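Local atomic coordinates of probable ubiquitin-conjugating enzyme E2 7 (Caenorhabditis elegans, PDB entry 1PZV), a protein that probably accepts ubiquitin from an E1 enzyme as a thioester and catalyses its covalent attachment to other proteins. Residues S4-R16 against A25-E37. Residues are numbered along the deposited sequence; the frame is centred on the assembly and turned at random.
Sequences SSLLLKKQLADMR and AGLVDDNDIYKWE
Leu12, Ile33 and Trp36 have the largest shares of the packing between the N-terminal helix and the first beta hairpin of this E2 fold (strands 25-27 and 35-37 and the loop joining them). With CG anti to the backbone N (chi1 172°), Leu12 extends its two methyl branches to different neighbours. CD1 lies over one face of the Trp36 six-membered ring, a CH-pi contact 3.8 Å from the centroid, and also reaches CB of Ala25; CD2 meets CD1 of Ile33 and CG of Leu27. The benzo edge of the indole points at the helix backbone, with CZ2 3.7 Å from Leu8 O. Within 25-37, Trp36 NE1 on the strand donates back to Ile33 O in the loop at 2.9 Å, the oxygen in the ring plane, which, with Leu12 on its face, helps to set the indole's rotation. One turn nearer the N-terminus, Leu8 sets its CB 3.7 Å from Ile33 CG1 and its CD1 3.9 Å from Tyr34 CD1. Polar contacts lie at the ends: Tyr34 OH donates to Ser4 OG (2.9 Å), which also bonds Arg61 O, while Arg16 NH1 makes a weak bond to Ala25 O. Val115 of helix 115-127 also touches Trp36. Cohesion between helix and hairpin is thus chiefly apolar, the indole N-H being satisfied within the hairpin itself.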
loop_
_atom_site.group_PDB
_atom_site.type_symbol
_atom_site.label_atom_id
_atom_site.label_comp_id
_atom_site.label_asym_id
_atom_site.label_seq_id
_atom_site.Cartn_x
_atom_site.Cartn_y
_atom_site.Cartn_z
ATOM N N SER A 4 10.382 2.600 -19.917
ATOM C CA SER A 4 10.455 2.239 -18.467
ATOM C C SER A 4 10.571 3.484 -17.601
ATOM O O SER A 4 9.677 3.796 -16.806
ATOM C CB SER A 4 11.665 1.344 -18.194
ATOM O OG SER A 4 11.849 1.163 -16.796
ATOM N N SER A 5 11.697 4.178 -17.751
ATOM C CA SER A 5 11.950 5.405 -17.019
ATOM C C SER A 5 11.013 6.476 -17.578
ATOM O O SER A 5 10.684 7.453 -16.909
ATOM C CB SER A 5 13.412 5.826 -17.203
ATOM O OG SER A 5 13.719 7.005 -16.466
ATOM N N LEU A 6 10.583 6.275 -18.815
ATOM C CA LEU A 6 9.681 7.205 -19.467
ATOM C C LEU A 6 8.262 7.001 -18.927
ATOM O O LEU A 6 7.560 7.969 -18.625
ATOM C CB LEU A 6 9.739 6.979 -20.987
ATOM C CG LEU A 6 8.893 7.742 -22.025
ATOM C CD1 LEU A 6 7.834 6.796 -22.588
ATOM C CD2 LEU A 6 8.254 8.997 -21.429
ATOM N N LEU A 7 7.859 5.742 -18.787
ATOM C CA LEU A 7 6.527 5.412 -18.297
ATOM C C LEU A 7 6.335 5.864 -16.849
ATOM O O LEU A 7 5.288 6.420 -16.497
ATOM C CB LEU A 7 6.285 3.901 -18.427
ATOM C CG LEU A 7 4.927 3.277 -18.061
ATOM C CD1 LEU A 7 3.793 3.803 -18.955
ATOM C CD2 LEU A 7 5.057 1.764 -18.196
ATOM N N LEU A 8 7.345 5.630 -16.011
ATOM C CA LEU A 8 7.277 6.031 -14.608
ATOM C C LEU A 8 7.217 7.540 -14.464
ATOM O O LEU A 8 6.489 8.051 -13.615
ATOM C CB LEU A 8 8.473 5.493 -13.817
ATOM C CG LEU A 8 8.379 4.016 -13.416
ATOM C CD1 LEU A 8 9.593 3.610 -12.573
ATOM C CD2 LEU A 8 7.094 3.793 -12.629
ATOM N N LYS A 9 7.976 8.259 -15.282
ATOM C CA LYS A 9 7.954 9.717 -15.195
ATOM C C LYS A 9 6.551 10.208 -15.540
ATOM O O LYS A 9 6.022 11.132 -14.918
ATOM C CB LYS A 9 8.989 10.341 -16.147
ATOM C CG LYS A 9 10.445 10.132 -15.710
ATOM C CD LYS A 9 11.444 10.649 -16.750
ATOM C CE LYS A 9 12.895 10.245 -16.428
ATOM N NZ LYS A 9 13.868 10.623 -17.518
ATOM N N LYS A 10 5.950 9.565 -16.532
ATOM C CA LYS A 10 4.609 9.920 -16.970
ATOM C C LYS A 10 3.602 9.579 -15.878
ATOM O O LYS A 10 2.784 10.419 -15.512
ATOM C CB LYS A 10 4.263 9.178 -18.275
ATOM C CG LYS A 10 2.812 9.291 -18.729
ATOM C CD LYS A 10 2.435 10.718 -19.043
ATOM C CE LYS A 10 0.919 10.877 -19.085
ATOM N NZ LYS A 10 0.493 12.303 -19.260
ATOM N N GLN A 11 3.668 8.354 -15.355
ATOM C CA GLN A 11 2.742 7.922 -14.313
ATOM C C GLN A 11 2.858 8.752 -13.028
ATOM O O GLN A 11 1.835 9.160 -12.447
ATOM C CB GLN A 11 2.933 6.429 -14.009
ATOM C CG GLN A 11 2.556 5.530 -15.185
ATOM C CD GLN A 11 2.528 4.055 -14.834
ATOM O OE1 GLN A 11 2.215 3.213 -15.668
ATOM N NE2 GLN A 11 2.852 3.740 -13.596
ATOM N N LEU A 12 4.092 9.007 -12.592
ATOM C CA LEU A 12 4.325 9.806 -11.393
ATOM C C LEU A 12 3.712 11.192 -11.560
ATOM O O LEU A 12 3.088 11.727 -10.637
ATOM C CB LEU A 12 5.824 9.953 -11.127
ATOM C CG LEU A 12 6.217 10.921 -9.997
ATOM C CD1 LEU A 12 5.558 10.492 -8.707
ATOM C CD2 LEU A 12 7.736 10.966 -9.836
ATOM N N ALA A 13 3.898 11.762 -12.748
ATOM C CA ALA A 13 3.382 13.086 -13.071
ATOM C C ALA A 13 1.864 13.153 -13.026
ATOM O O ALA A 13 1.311 14.104 -12.488
ATOM C CB ALA A 13 3.890 13.525 -14.444
ATOM N N ASP A 14 1.182 12.161 -13.586
ATOM C CA ASP A 14 -0.273 12.191 -13.556
ATOM C C ASP A 14 -0.684 12.115 -12.101
ATOM O O ASP A 14 -1.532 12.874 -11.628
ATOM C CB ASP A 14 -0.878 11.008 -14.318
ATOM C CG ASP A 14 -0.489 10.991 -15.787
ATOM O OD1 ASP A 14 -0.420 12.077 -16.421
ATOM O OD2 ASP A 14 -0.266 9.874 -16.312
ATOM N N MET A 15 -0.046 11.188 -11.402
ATOM C CA MET A 15 -0.275 10.935 -9.991
ATOM C C MET A 15 -0.261 12.242 -9.188
ATOM O O MET A 15 -1.135 12.486 -8.339
ATOM C CB MET A 15 0.836 10.000 -9.493
ATOM C CG MET A 15 0.457 9.050 -8.375
ATOM S SD MET A 15 -0.919 7.963 -8.823
ATOM C CE MET A 15 -2.165 8.565 -7.622
ATOM N N ARG A 16 0.739 13.077 -9.456
ATOM C CA ARG A 16 0.887 14.333 -8.740
ATOM C C ARG A 16 -0.106 15.411 -9.163
ATOM O O ARG A 16 -0.472 16.266 -8.347
ATOM C CB ARG A 16 2.319 14.854 -8.884
ATOM C CG ARG A 16 3.370 13.932 -8.284
ATOM C CD ARG A 16 4.804 14.428 -8.545
ATOM N NE ARG A 16 5.125 15.679 -7.846
ATOM C CZ ARG A 16 5.486 15.770 -6.561
ATOM N NH1 ARG A 16 5.584 14.679 -5.802
ATOM N NH2 ARG A 16 5.755 16.957 -6.029
ATOM N N ALA A 25 2.128 11.121 -3.895
ATOM C CA ALA A 25 3.343 10.457 -4.372
ATOM C C ALA A 25 4.496 11.401 -4.703
ATOM O O ALA A 25 4.294 12.485 -5.242
ATOM C CB ALA A 25 3.016 9.573 -5.595
ATOM N N GLY A 26 5.707 10.974 -4.372
ATOM C CA GLY A 26 6.879 11.777 -4.641
ATOM C C GLY A 26 8.066 10.852 -4.747
ATOM O O GLY A 26 7.908 9.642 -4.660
ATOM N N LEU A 27 9.255 11.406 -4.930
ATOM C CA LEU A 27 10.465 10.600 -5.053
ATOM C C LEU A 27 11.373 10.743 -3.849
ATOM O O LEU A 27 11.575 11.852 -3.364
ATOM C CB LEU A 27 11.254 11.025 -6.284
ATOM C CG LEU A 27 10.655 10.705 -7.646
ATOM C CD1 LEU A 27 11.515 11.374 -8.717
ATOM C CD2 LEU A 27 10.592 9.176 -7.852
ATOM N N VAL A 28 11.929 9.634 -3.372
ATOM C CA VAL A 28 12.852 9.697 -2.242
ATOM C C VAL A 28 14.063 10.508 -2.703
ATOM O O VAL A 28 14.508 11.429 -2.017
ATOM C CB VAL A 28 13.330 8.291 -1.818
ATOM C CG1 VAL A 28 14.374 8.414 -0.707
ATOM C CG2 VAL A 28 12.139 7.445 -1.363
ATOM N N ASP A 29 14.585 10.149 -3.873
ATOM C CA ASP A 29 15.725 10.839 -4.470
ATOM C C ASP A 29 15.272 11.381 -5.830
ATOM O O ASP A 29 14.907 10.619 -6.728
ATOM C CB ASP A 29 16.900 9.866 -4.647
ATOM C CG ASP A 29 18.175 10.559 -5.133
ATOM O OD1 ASP A 29 18.136 11.222 -6.194
ATOM O OD2 ASP A 29 19.221 10.436 -4.453
ATOM N N ASP A 30 15.288 12.700 -5.976
ATOM C CA ASP A 30 14.854 13.334 -7.215
ATOM C C ASP A 30 15.523 12.873 -8.506
ATOM O O ASP A 30 15.025 13.158 -9.595
ATOM C CB ASP A 30 14.984 14.849 -7.094
ATOM C CG ASP A 30 13.769 15.478 -6.454
ATOM O OD1 ASP A 30 12.662 15.282 -7.001
ATOM O OD2 ASP A 30 13.914 16.157 -5.413
ATOM N N ASN A 31 16.643 12.170 -8.404
ATOM C CA ASN A 31 17.322 11.697 -9.607
ATOM C C ASN A 31 17.209 10.182 -9.767
ATOM O O ASN A 31 18.000 9.564 -10.479
ATOM C CB ASN A 31 18.796 12.114 -9.587
ATOM C CG ASN A 31 18.975 13.625 -9.581
ATOM O OD1 ASN A 31 18.242 14.350 -10.256
ATOM N ND2 ASN A 31 19.959 14.106 -8.828
ATOM N N ASP A 32 16.218 9.590 -9.103
ATOM C CA ASP A 32 15.991 8.147 -9.167
ATOM C C ASP A 32 14.501 7.804 -9.167
ATOM O O ASP A 32 13.899 7.543 -8.118
ATOM C CB ASP A 32 16.682 7.450 -7.998
ATOM C CG ASP A 32 16.390 5.975 -7.964
ATOM O OD1 ASP A 32 16.257 5.397 -9.057
ATOM O OD2 ASP A 32 16.302 5.392 -6.860
ATOM N N ILE A 33 13.921 7.795 -10.362
ATOM C CA ILE A 33 12.504 7.521 -10.549
ATOM C C ILE A 33 12.047 6.114 -10.149
ATOM O O ILE A 33 10.879 5.777 -10.319
ATOM C CB ILE A 33 12.111 7.764 -12.020
ATOM C CG1 ILE A 33 10.600 7.970 -12.133
ATOM C CG2 ILE A 33 12.566 6.591 -12.874
ATOM C CD1 ILE A 33 10.111 9.208 -11.439
ATOM N N TYR A 34 12.949 5.303 -9.602
ATOM C CA TYR A 34 12.594 3.939 -9.213
ATOM C C TYR A 34 12.253 3.719 -7.734
ATOM O O TYR A 34 11.941 2.592 -7.335
ATOM C CB TYR A 34 13.703 2.976 -9.647
ATOM C CG TYR A 34 13.801 2.818 -11.155
ATOM C CD1 TYR A 34 13.008 1.883 -11.839
ATOM C CD2 TYR A 34 14.642 3.641 -11.911
ATOM C CE1 TYR A 34 13.049 1.774 -13.244
ATOM C CE2 TYR A 34 14.688 3.543 -13.312
ATOM C CZ TYR A 34 13.889 2.612 -13.971
ATOM O OH TYR A 34 13.917 2.538 -15.351
ATOM N N LYS A 35 12.318 4.780 -6.926
ATOM C CA LYS A 35 11.983 4.703 -5.494
ATOM C C LYS A 35 10.991 5.801 -5.138
ATOM O O LYS A 35 11.357 6.979 -5.075
ATOM C CB LYS A 35 13.219 4.882 -4.619
ATOM C CG LYS A 35 14.220 3.749 -4.680
ATOM C CD LYS A 35 15.370 3.970 -3.682
ATOM C CE LYS A 35 14.893 3.851 -2.234
ATOM N NZ LYS A 35 14.350 2.496 -1.945
ATOM N N TRP A 36 9.741 5.419 -4.894
ATOM C CA TRP A 36 8.700 6.389 -4.560
ATOM C C TRP A 36 8.329 6.403 -3.088
ATOM O O TRP A 36 8.280 5.356 -2.437
ATOM C CB TRP A 36 7.422 6.089 -5.342
ATOM C CG TRP A 36 7.535 6.231 -6.818
ATOM C CD1 TRP A 36 8.663 6.099 -7.572
ATOM C CD2 TRP A 36 6.463 6.477 -7.736
ATOM N NE1 TRP A 36 8.364 6.258 -8.901
ATOM C CE2 TRP A 36 7.022 6.501 -9.030
ATOM C CE3 TRP A 36 5.091 6.711 -7.585
ATOM C CZ2 TRP A 36 6.248 6.712 -10.175
ATOM C CZ3 TRP A 36 4.323 6.926 -8.719
ATOM C CH2 TRP A 36 4.905 6.939 -9.995
ATOM N N GLU A 37 8.065 7.598 -2.570
ATOM C CA GLU A 37 7.620 7.745 -1.191
ATOM C C GLU A 37 6.152 8.138 -1.312
ATOM O O GLU A 37 5.843 9.200 -1.847
ATOM C CB GLU A 37 8.403 8.846 -0.459
ATOM C CG GLU A 37 8.536 10.166 -1.223
ATOM C CD GLU A 37 9.159 11.298 -0.386
ATOM O OE1 GLU A 37 10.054 11.014 0.457
ATOM O OE2 GLU A 37 8.758 12.476 -0.591
#